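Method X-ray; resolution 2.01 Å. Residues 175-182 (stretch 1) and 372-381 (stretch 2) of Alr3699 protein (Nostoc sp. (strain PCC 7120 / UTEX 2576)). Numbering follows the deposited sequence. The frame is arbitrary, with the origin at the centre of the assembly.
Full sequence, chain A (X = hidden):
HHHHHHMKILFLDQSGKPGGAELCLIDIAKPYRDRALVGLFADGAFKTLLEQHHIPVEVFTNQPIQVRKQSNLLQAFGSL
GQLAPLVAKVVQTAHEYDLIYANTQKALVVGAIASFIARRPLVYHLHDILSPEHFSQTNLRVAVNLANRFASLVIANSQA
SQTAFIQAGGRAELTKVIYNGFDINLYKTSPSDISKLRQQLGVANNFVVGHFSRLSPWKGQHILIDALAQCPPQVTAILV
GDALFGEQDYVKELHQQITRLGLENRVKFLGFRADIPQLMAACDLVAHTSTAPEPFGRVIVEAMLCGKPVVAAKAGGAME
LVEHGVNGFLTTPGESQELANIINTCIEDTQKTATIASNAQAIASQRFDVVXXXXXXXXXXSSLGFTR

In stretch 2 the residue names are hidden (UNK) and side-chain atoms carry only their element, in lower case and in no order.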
ATOM      1  N   THR A 175      -2.305 -23.794  -0.315  1.00 32.75           N
ATOM      2  CA  THR A 175      -1.358 -24.067   0.755  1.00 29.81           C
ATOM      3  C   THR A 175      -0.596 -25.323   0.418  1.00 29.87           C
ATOM      4  O   THR A 175      -1.112 -26.139  -0.281  1.00 30.52           O
ATOM      5  CB  THR A 175      -2.017 -24.302   2.150  1.00 31.06           C
ATOM      6  OG1 THR A 175      -2.855 -25.464   2.117  1.00 28.47           O
ATOM      7  CG2 THR A 175      -2.815 -23.089   2.577  1.00 34.10           C
ATOM      8  N   LYS A 176       0.629 -25.416   0.902  1.00 29.50           N
ATOM      9  CA  LYS A 176       1.436 -26.577   0.811  1.00 30.46           C
ATOM     10  C   LYS A 176       2.257 -26.598   2.084  1.00 28.35           C
ATOM     11  O   LYS A 176       2.884 -25.591   2.417  1.00 31.94           O
ATOM     12  CB  LYS A 176       2.408 -26.470  -0.344  1.00 30.19           C
ATOM     13  CG  LYS A 176       3.256 -27.755  -0.442  1.00 36.37           C
ATOM     14  CD  LYS A 176       4.131 -27.839  -1.673  1.00 40.66           C
ATOM     15  CE  LYS A 176       5.276 -28.833  -1.414  1.00 47.77           C
ATOM     16  NZ  LYS A 176       4.847 -30.204  -1.018  1.00 47.37           N
ATOM     17  N   VAL A 177       2.386 -27.744   2.729  1.00 24.59           N
ATOM     18  CA  VAL A 177       3.162 -27.840   3.928  1.00 24.82           C
ATOM     19  C   VAL A 177       4.615 -28.164   3.550  1.00 25.23           C
ATOM     20  O   VAL A 177       4.806 -29.066   2.806  1.00 26.06           O
ATOM     21  CB  VAL A 177       2.636 -28.905   4.933  1.00 27.14           C
ATOM     22  CG1 VAL A 177       3.608 -29.163   6.026  1.00 28.52           C
ATOM     23  CG2 VAL A 177       1.269 -28.483   5.523  1.00 29.58           C
ATOM     24  N   ILE A 178       5.587 -27.394   4.011  1.00 25.32           N
ATOM     25  CA  ILE A 178       7.022 -27.742   3.830  1.00 25.52           C
ATOM     26  C   ILE A 178       7.646 -27.456   5.178  1.00 26.32           C
ATOM     27  O   ILE A 178       7.600 -26.352   5.678  1.00 27.76           O
ATOM     28  CB  ILE A 178       7.735 -26.936   2.752  1.00 31.31           C
ATOM     29  CG1 ILE A 178       7.104 -27.148   1.397  1.00 32.40           C
ATOM     30  CG2 ILE A 178       9.221 -27.339   2.656  1.00 30.01           C
ATOM     31  CD1 ILE A 178       7.788 -26.357   0.320  1.00 34.47           C
ATOM     32  N   TYR A 179       8.235 -28.501   5.782  1.00 29.20           N
ATOM     33  CA  TYR A 179       8.759 -28.441   7.147  1.00 29.14           C
ATOM     34  C   TYR A 179      10.111 -27.683   7.075  1.00 29.37           C
ATOM     35  O   TYR A 179      10.678 -27.545   6.022  1.00 33.91           O
ATOM     36  CB  TYR A 179       8.909 -29.887   7.639  1.00 29.33           C
ATOM     37  CG  TYR A 179       7.589 -30.611   7.924  1.00 32.63           C
ATOM     38  CD1 TYR A 179       6.671 -30.057   8.827  1.00 32.42           C
ATOM     39  CD2 TYR A 179       7.300 -31.885   7.417  1.00 36.39           C
ATOM     40  CE1 TYR A 179       5.467 -30.690   9.149  1.00 38.69           C
ATOM     41  CE2 TYR A 179       6.059 -32.537   7.764  1.00 39.57           C
ATOM     42  CZ  TYR A 179       5.158 -31.929   8.636  1.00 40.56           C
ATOM     43  OH  TYR A 179       3.879 -32.498   9.046  1.00 50.25           O
ATOM     44  N   ASN A 180      10.597 -27.185   8.216  1.00 29.10           N
ATOM     45  CA  ASN A 180      11.940 -26.651   8.395  1.00 30.16           C
ATOM     46  C   ASN A 180      12.982 -27.760   8.096  1.00 29.91           C
ATOM     47  O   ASN A 180      12.773 -28.973   8.340  1.00 28.78           O
ATOM     48  CB  ASN A 180      12.121 -26.154   9.831  1.00 28.65           C
ATOM     49  CG  ASN A 180      11.381 -24.855  10.156  1.00 30.88           C
ATOM     50  OD1 ASN A 180      10.379 -24.471   9.537  1.00 36.64           O
ATOM     51  ND2 ASN A 180      11.812 -24.233  11.212  1.00 36.29           N
ATOM     52  N   GLY A 181      14.090 -27.365   7.517  1.00 32.78           N
ATOM     53  CA  GLY A 181      15.157 -28.345   7.199  1.00 34.33           C
ATOM     54  C   GLY A 181      16.361 -28.081   8.099  1.00 33.87           C
ATOM     55  O   GLY A 181      16.515 -26.978   8.569  1.00 31.02           O
ATOM     56  N   PHE A 182      17.183 -29.102   8.281  1.00 33.32           N
ATOM     57  CA  PHE A 182      18.362 -29.103   9.140  1.00 31.99           C
ATOM     58  C   PHE A 182      19.525 -29.862   8.486  1.00 30.29           C
ATOM     59  O   PHE A 182      19.313 -30.890   7.876  1.00 27.99           O
ATOM     60  CB  PHE A 182      18.007 -29.802  10.467  1.00 31.05           C
ATOM     61  CG  PHE A 182      16.885 -29.133  11.187  1.00 31.79           C
ATOM     62  CD1 PHE A 182      15.571 -29.409  10.840  1.00 29.57           C
ATOM     63  CD2 PHE A 182      17.148 -28.200  12.213  1.00 31.53           C
ATOM     64  CE1 PHE A 182      14.510 -28.722  11.447  1.00 35.31           C
ATOM     65  CE2 PHE A 182      16.105 -27.595  12.854  1.00 33.98           C
ATOM     66  CZ  PHE A 182      14.774 -27.868  12.470  1.00 33.48           C
ATOM     67  N   UNK A 372      16.550 -32.409   1.381  1.00 31.00           N
ATOM     68  CA  UNK A 372      15.245 -32.747   0.906  1.00 32.21           C
ATOM     69  C   UNK A 372      14.307 -31.548   0.934  1.00 31.89           C
ATOM     70  O   UNK A 372      13.576 -31.301  -0.066  1.00 30.55           O
ATOM     71  c   UNK A 372      13.292 -34.350   1.277  1.00 39.83           C
ATOM     72  o   UNK A 372      15.631 -34.916   1.857  1.00 33.91           O
ATOM     73  c   UNK A 372      14.660 -33.867   1.782  1.00 40.60           C
ATOM     74  N   UNK A 373      14.335 -30.804   2.046  1.00 30.42           N
ATOM     75  CA  UNK A 373      13.484 -29.615   2.178  1.00 30.71           C
ATOM     76  C   UNK A 373      13.831 -28.637   1.080  1.00 30.77           C
ATOM     77  O   UNK A 373      12.932 -28.078   0.481  1.00 28.40           O
ATOM     78  c   UNK A 373      13.096 -29.923   4.626  1.00 28.47           C
ATOM     79  c   UNK A 373      11.790 -30.564   4.333  1.00 27.91           C
ATOM     80  c   UNK A 373      13.629 -28.970   3.564  1.00 28.01           C
ATOM     81  c   UNK A 373      13.079 -27.574   3.681  1.00 26.99           C
ATOM     82  N   UNK A 374      15.121 -28.360   0.859  1.00 26.85           N
ATOM     83  CA  UNK A 374      15.484 -27.396  -0.215  1.00 28.18           C
ATOM     84  C   UNK A 374      15.016 -27.845  -1.586  1.00 28.86           C
ATOM     85  O   UNK A 374      14.583 -27.000  -2.371  1.00 28.48           O
ATOM     86  c   UNK A 374      17.453 -26.233   0.800  1.00 31.89           C
ATOM     87  o   UNK A 374      16.658 -25.492   1.452  1.00 31.62           O
ATOM     88  n   UNK A 374      18.764 -26.283   1.033  1.00 32.25           N
ATOM     89  c   UNK A 374      16.982 -27.133  -0.278  1.00 32.40           C
ATOM     90  N   UNK A 375      15.028 -29.162  -1.851  1.00 35.50           N
ATOM     91  CA  UNK A 375      14.486 -29.706  -3.105  1.00 34.52           C
ATOM     92  C   UNK A 375      12.978 -29.416  -3.207  1.00 33.60           C
ATOM     93  O   UNK A 375      12.467 -29.011  -4.254  1.00 28.65           O
ATOM     94  o   UNK A 375      15.667 -33.966  -2.807  1.00 53.04           O
ATOM     95  c   UNK A 375      16.148 -31.594  -3.215  1.00 52.14           C
ATOM     96  c   UNK A 375      14.682 -31.206  -3.198  1.00 35.76           C
ATOM     97  n   UNK A 375      17.626 -33.429  -3.807  1.00 53.27           N
ATOM     98  c   UNK A 375      16.449 -33.107  -3.269  1.00 56.20           C
ATOM     99  N   UNK A 376      12.262 -29.647  -2.127  1.00 27.65           N
ATOM    100  CA  UNK A 376      10.813 -29.358  -2.128  1.00 27.84           C
ATOM    101  C   UNK A 376      10.539 -27.870  -2.422  1.00 30.26           C
ATOM    102  O   UNK A 376       9.685 -27.498  -3.247  1.00 29.28           O
ATOM    103  c   UNK A 376      10.257 -29.733  -0.757  1.00 27.72           C
ATOM    104  n   UNK A 376      10.012 -32.882   1.100  1.00 35.53           N
ATOM    105  o   UNK A 376       9.310 -30.796   1.621  1.00 34.58           O
ATOM    106  c   UNK A 376       9.795 -31.614   0.800  1.00 32.03           C
ATOM    107  c   UNK A 376      10.188 -31.214  -0.601  1.00 27.80           C
ATOM    108  N   UNK A 377      11.253 -26.989  -1.733  1.00 28.89           N
ATOM    109  CA  UNK A 377      11.101 -25.570  -2.009  1.00 27.88           C
ATOM    110  C   UNK A 377      11.390 -25.239  -3.501  1.00 31.12           C
ATOM    111  O   UNK A 377      10.595 -24.557  -4.153  1.00 31.59           O
ATOM    112  c   UNK A 377      11.439 -24.872   0.404  1.00 32.91           C
ATOM    113  c   UNK A 377      11.989 -24.752  -1.035  1.00 29.50           C
ATOM    114  c   UNK A 377      12.259 -24.157   1.460  1.00 34.72           C
ATOM    115  c   UNK A 377      12.053 -23.309  -1.458  1.00 30.14           C
ATOM    116  N   UNK A 378      12.524 -25.719  -4.022  1.00 33.51           N
ATOM    117  CA  UNK A 378      12.939 -25.450  -5.420  1.00 33.09           C
ATOM    118  C   UNK A 378      11.866 -25.988  -6.397  1.00 35.56           C
ATOM    119  O   UNK A 378      11.446 -25.289  -7.288  1.00 34.55           O
ATOM    120  c   UNK A 378      14.264 -26.140  -5.720  1.00 31.78           C
ATOM    121  N   UNK A 379      11.401 -27.221  -6.195  1.00 32.16           N
ATOM    122  CA  UNK A 379      10.337 -27.781  -7.041  1.00 35.69           C
ATOM    123  C   UNK A 379       9.095 -26.958  -6.938  1.00 39.37           C
ATOM    124  O   UNK A 379       8.447 -26.626  -7.955  1.00 38.91           O
ATOM    125  c   UNK A 379      11.174 -31.592  -6.868  1.00 58.94           C
ATOM    126  o   UNK A 379      10.097 -32.131  -6.548  1.00 62.73           O
ATOM    127  c   UNK A 379      11.260 -30.072  -7.078  1.00 51.76           C
ATOM    128  o   UNK A 379      12.236 -32.253  -7.010  1.00 66.95           O
ATOM    129  c   UNK A 379      10.024 -29.237  -6.692  1.00 38.62           C
ATOM    130  N   UNK A 380       8.756 -26.554  -5.732  1.00 34.29           N
ATOM    131  CA  UNK A 380       7.535 -25.782  -5.601  1.00 36.78           C
ATOM    132  C   UNK A 380       7.697 -24.385  -6.295  1.00 36.74           C
ATOM    133  O   UNK A 380       6.797 -23.926  -6.950  1.00 32.83           O
ATOM    134  o   UNK A 380       6.984 -27.036  -3.588  1.00 40.28           O
ATOM    135  c   UNK A 380       7.122 -25.699  -4.137  1.00 42.60           C
ATOM    136  c   UNK A 380       5.811 -24.989  -4.047  1.00 44.65           C
ATOM    137  N   UNK A 381       8.857 -23.738  -6.186  1.00 36.37           N
ATOM    138  CA  UNK A 381       9.106 -22.482  -6.906  1.00 37.92           C
ATOM    139  C   UNK A 381       9.093 -22.642  -8.452  1.00 41.43           C
ATOM    140  O   UNK A 381       8.567 -21.791  -9.157  1.00 39.39           O
ATOM    141  c   UNK A 381      10.275 -21.303  -5.011  1.00 39.39           C
ATOM    142  c   UNK A 381      10.399 -21.839  -6.448  1.00 37.14           C
ATOM    143  c   UNK A 381       9.192 -20.238  -4.865  1.00 41.13           C
ATOM    144  c   UNK A 381      11.615 -20.817  -4.543  1.00 39.84           C
TER
HETATM  145  O   HOH W   1       8.381 -30.978   4.201  1.00 26.81           O

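Position 372 has three side-chain atoms, two carbons and one oxygen. The first carbon carries both the oxygen and the other carbon. Nothing here reaches stretch 1. A beta-branched hydroxyl side chain of this size is Thr-372.

Position 373 has four carbons, forked at the first, with one arm two carbons long. The CA-to-CB bond points toward stretch 1. The side chain lies against the backbone of Tyr-179, Asn-180 and Gly-181 and against the side chain of Ile-178. The fork and the longer arm identify Ile-373. Its CG2 is 3.4 Å from Tyr-179 O and 4.0 Å from Ile-178 CG2. Its CG1 is 3.7 Å from Gly-181 CA.

Position 374 has two carbons, the second carrying one oxygen and one nitrogen. It makes no contact with stretch 1, and its CA-to-CB bond points away. The short amide is Asn-374.

Position 375 has three carbons in a chain, the third carrying one oxygen and one nitrogen. It is exposed and out of reach of stretch 1. The amide with one more carbon is Gln-375.

Position 376 has the same set of atoms, but its CA-to-CB bond points toward stretch 1. Its oxygen approaches Ile-178 and water 1. The residue is Gln-376. Its OE1 is 3.6 Å from Ile-178 CG2 and accepts a hydrogen bond of 2.7 Å from the oxygen of water 1.

Position 377 again has four carbons, forked at the first, with one arm of two carbons. It points sideways and meets the end of Ile-178. This is Ile-377, with CG1 3.9 Å from Ile-178 CD1.

Position 378 has a single carbon and touches nothing on stretch 1. It is Ala-378.

Position 379 has three carbons, the third carrying two oxygens. This carboxylate is exposed and makes no contact with stretch 1. It is Glu-379.

Position 380 has two carbons and one oxygen, branched at the first carbon. It points toward stretch 1, and its oxygen meets Lys-176 and Ile-178. It is Thr-380. OG1 donates a 2.8 Å hydrogen bond to Gln-376 O, one turn back in the helix. OG1 also lies 3.3 Å from Lys-176 CE, a packing contact.

Position 381 has four carbons, forked at the second. It is buried but out of reach of stretch 1. It is Leu-381.

The contact uses one side of the helix: 373, 376, 377 and 380. Ile-178 is the hub on stretch 1, touching all four. Close approach at one end depends on Gly-181, whose CA is 5.4 Å from Ile-373 CA. A CB on the glycine would sit 3.0 Å from Ile-373 CB, a clash. No direct hydrogen bond crosses the interface. Instead, water 1 accepts from Tyr-179 N at 2.9 Å, measured to the water oxygen, and donates to Gln-376 OE1. Packing, with this one water bridge, joins the stretches over 344 Å² of buried surface, both sides summed.

Stretch 2 (372-381) TINQQIAETL
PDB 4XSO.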